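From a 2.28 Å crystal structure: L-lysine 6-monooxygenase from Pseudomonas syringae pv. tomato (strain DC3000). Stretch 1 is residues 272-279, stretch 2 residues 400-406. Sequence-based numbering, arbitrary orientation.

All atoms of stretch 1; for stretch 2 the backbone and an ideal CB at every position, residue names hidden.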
# COMPACT_ATOMS: atom_id res chain seq x y z
N ARG A 272 30.59 10.49 23.29
CA ARG A 272 30.95 10.31 21.88
C ARG A 272 29.76 9.81 21.06
O ARG A 272 29.55 10.24 19.92
CB ARG A 272 32.13 9.36 21.71
CG ARG A 272 33.47 9.93 22.19
CD ARG A 272 34.66 9.20 21.57
NE ARG A 272 34.78 7.77 21.91
CZ ARG A 272 35.17 7.28 23.09
NH1 ARG A 272 35.25 5.96 23.26
NH2 ARG A 272 35.45 8.08 24.12
N PHE A 273 28.98 8.89 21.64
CA PHE A 273 27.79 8.37 20.97
C PHE A 273 26.73 9.44 20.77
O PHE A 273 26.21 9.54 19.70
CB PHE A 273 27.21 7.20 21.72
CG PHE A 273 25.96 6.62 21.10
CD1 PHE A 273 26.05 5.66 20.09
CD2 PHE A 273 24.70 7.03 21.53
CE1 PHE A 273 24.89 5.12 19.53
CE2 PHE A 273 23.54 6.48 20.96
CZ PHE A 273 23.64 5.52 19.97
N LEU A 274 26.46 10.25 21.79
CA LEU A 274 25.47 11.30 21.67
C LEU A 274 25.89 12.41 20.71
O LEU A 274 25.07 12.98 20.00
CB LEU A 274 25.15 11.91 23.03
CG LEU A 274 24.42 11.02 24.03
CD1 LEU A 274 24.28 11.73 25.38
CD2 LEU A 274 23.06 10.61 23.49
N ASP A 275 27.18 12.73 20.69
CA ASP A 275 27.67 13.70 19.71
C ASP A 275 27.47 13.23 18.27
O ASP A 275 27.02 14.02 17.44
CB ASP A 275 29.14 14.06 19.96
CG ASP A 275 29.33 14.83 21.27
OD1 ASP A 275 28.30 15.29 21.85
OD2 ASP A 275 30.50 14.95 21.71
N TRP A 276 27.79 11.97 17.99
CA TRP A 276 27.44 11.38 16.70
C TRP A 276 25.91 11.38 16.53
O TRP A 276 25.38 11.92 15.57
CB TRP A 276 28.00 9.95 16.53
CG TRP A 276 27.44 9.25 15.29
CD1 TRP A 276 27.88 9.36 13.99
CD2 TRP A 276 26.30 8.38 15.25
NE1 TRP A 276 27.09 8.61 13.15
CE2 TRP A 276 26.11 8.01 13.90
CE3 TRP A 276 25.42 7.89 16.23
CZ2 TRP A 276 25.07 7.16 13.51
CZ3 TRP A 276 24.40 7.06 15.85
CH2 TRP A 276 24.23 6.69 14.50
N SER A 277 25.21 10.79 17.50
CA SER A 277 23.74 10.68 17.45
C SER A 277 23.01 12.01 17.19
O SER A 277 22.08 12.09 16.36
CB SER A 277 23.25 10.03 18.75
OG SER A 277 21.84 10.07 18.82
N ARG A 278 23.44 13.06 17.89
CA ARG A 278 22.86 14.40 17.71
C ARG A 278 23.13 15.02 16.33
O ARG A 278 22.29 15.75 15.81
CB ARG A 278 23.31 15.34 18.83
CG ARG A 278 22.48 15.14 20.08
CD ARG A 278 23.23 15.42 21.36
NE ARG A 278 22.40 15.08 22.52
CZ ARG A 278 22.79 15.17 23.79
NH1 ARG A 278 24.03 15.60 24.06
NH2 ARG A 278 21.95 14.85 24.78
N SER A 279 24.28 14.73 15.73
CA SER A 279 24.57 15.24 14.39
C SER A 279 23.93 14.38 13.28
O SER A 279 23.70 14.86 12.17
CB SER A 279 26.09 15.41 14.19
OG SER A 279 26.78 14.19 14.41
N UNK A 400 15.34 9.28 27.88
CA UNK A 400 16.06 10.54 27.60
C UNK A 400 17.36 10.21 26.88
O UNK A 400 17.92 9.12 27.06
CB UNK A 400 16.34 11.32 28.89
N UNK A 401 17.82 11.14 26.05
CA UNK A 401 19.11 10.98 25.40
C UNK A 401 20.24 10.81 26.44
O UNK A 401 21.09 9.94 26.29
CB UNK A 401 19.39 12.18 24.50
N UNK A 402 20.20 11.60 27.51
CA UNK A 402 21.34 11.70 28.44
C UNK A 402 21.50 10.41 29.26
O UNK A 402 22.61 10.00 29.56
CB UNK A 402 21.16 12.90 29.38
N UNK A 403 20.39 9.78 29.64
CA UNK A 403 20.44 8.56 30.45
C UNK A 403 20.34 7.29 29.60
O UNK A 403 20.87 6.26 29.98
CB UNK A 403 19.31 8.58 31.48
N UNK A 404 19.61 7.34 28.48
CA UNK A 404 19.29 6.11 27.76
C UNK A 404 19.61 6.12 26.28
O UNK A 404 19.38 5.13 25.60
CB UNK A 404 17.80 5.80 27.93
N UNK A 405 20.15 7.22 25.76
CA UNK A 405 20.50 7.29 24.35
C UNK A 405 19.35 7.53 23.38
O UNK A 405 19.58 7.67 22.17
CB UNK A 405 21.20 5.99 23.96
N UNK A 406 18.13 7.62 23.90
CA UNK A 406 16.94 7.86 23.08
C UNK A 406 16.04 8.95 23.66
O UNK A 406 15.82 9.04 24.87
CB UNK A 406 16.14 6.56 22.93

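Stretch 1 is one helical segment, and it offers the other stretch the methyls of Leu 274, the ring of Phe 273 and the extended side chain of Arg 278.

Position 400 lies just before the helix, with extended backbone angles (-158/151) and nothing of stretch 1 within 5.5 Å of its ideal CB. Stretch 1 therefore sets no demand, but the N-cap does: serine, threonine, aspartate or asparagine could each accept from a free amide of the first turn. The deposited residue is Ser 400, whose OG accepts from the backbone N of position 403 at 3.3 Å.

At position 401 the CA-to-CB bond points toward stretch 1, and the ideal CB lies 3.7 Å from Arg 278 NH2 and 4.1 Å from Leu 274 CD2. A side chain here starts beside an aliphatic surface and has a positive charge within reach, so an acid is the natural choice, while glutamine could also accept a hydrogen bond. The residue is Glu 401. Its CB packs 4.1 Å from Leu 274 CD2, and the chain then extends until OE2 meets Arg 278 NE at 3.1 Å. The N-H...O angle of 174° makes this a nearly straight hydrogen bond within a salt bridge, with the carboxylate oxygen at the edge of the guanidinium, near its plane.

At 402 the bond points sideways, with the ideal CB 5.1 Å from Arg 278 NH2 and 5.2 Å from Leu 274 CD1. Many residues could fit, since the ideal CB has room around it. In Arg 402 the end leads away and the guanidinium hydrogen-bonds elsewhere in the structure, while CA stays 4.2 Å from Leu 274 CD1.

At 403 and 404 the CA-to-CB bonds point away, and with nothing of stretch 1 within 5.5 Å of either ideal CB, small, polar or aromatic side chains would all be compatible with stretch 1. They are Ser 403 and His 404, the latter hydrogen-bonded through ND1 elsewhere in the structure.

Position 405 is the first to leave helical angles, with phi of +79°. This favours glycine, though asparagine can also adopt such a phi. An ideal CB would lie 3.8 Å from Phe 273 CE2. Gly 405 occupies the site; its CA approaches Leu 274 CD2 at 4.3 Å, and its O lies at the ring edge, 4.3 Å from Phe 273 CE2.

Position 406 has extended angles (-133/142) that suit beta-branched residues among others, and its CB points away from stretch 1. It is Ile 406, which makes no contact with stretch 1.

Stretch 2 (400-406) SERSHGI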
# COMPACT_ATOMS: atom_id res chain seq x y z
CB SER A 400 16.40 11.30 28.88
OG SER A 400 17.23 10.55 29.73
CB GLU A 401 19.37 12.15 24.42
CG GLU A 401 18.38 12.09 23.25
CD GLU A 401 18.74 12.95 22.03
OE1 GLU A 401 18.24 12.63 20.93
OE2 GLU A 401 19.49 13.93 22.17
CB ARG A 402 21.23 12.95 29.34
CG ARG A 402 20.01 12.94 30.29
CD ARG A 402 19.92 14.15 31.21
NE ARG A 402 20.98 14.15 32.21
CZ ARG A 402 21.00 13.37 33.29
NH1 ARG A 402 20.00 12.53 33.54
NH2 ARG A 402 22.01 13.45 34.13
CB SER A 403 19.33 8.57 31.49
OG SER A 403 19.53 9.58 32.45
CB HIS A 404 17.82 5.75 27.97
CG HIS A 404 17.42 5.72 29.41
ND1 HIS A 404 17.78 4.71 30.25
CD2 HIS A 404 16.70 6.59 30.15
CE1 HIS A 404 17.31 4.95 31.47
NE2 HIS A 404 16.63 6.08 31.43
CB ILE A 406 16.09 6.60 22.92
CG1 ILE A 406 16.90 5.47 22.28
CG2 ILE A 406 14.88 6.88 22.05
CD1 ILE A 406 16.22 4.11 22.42
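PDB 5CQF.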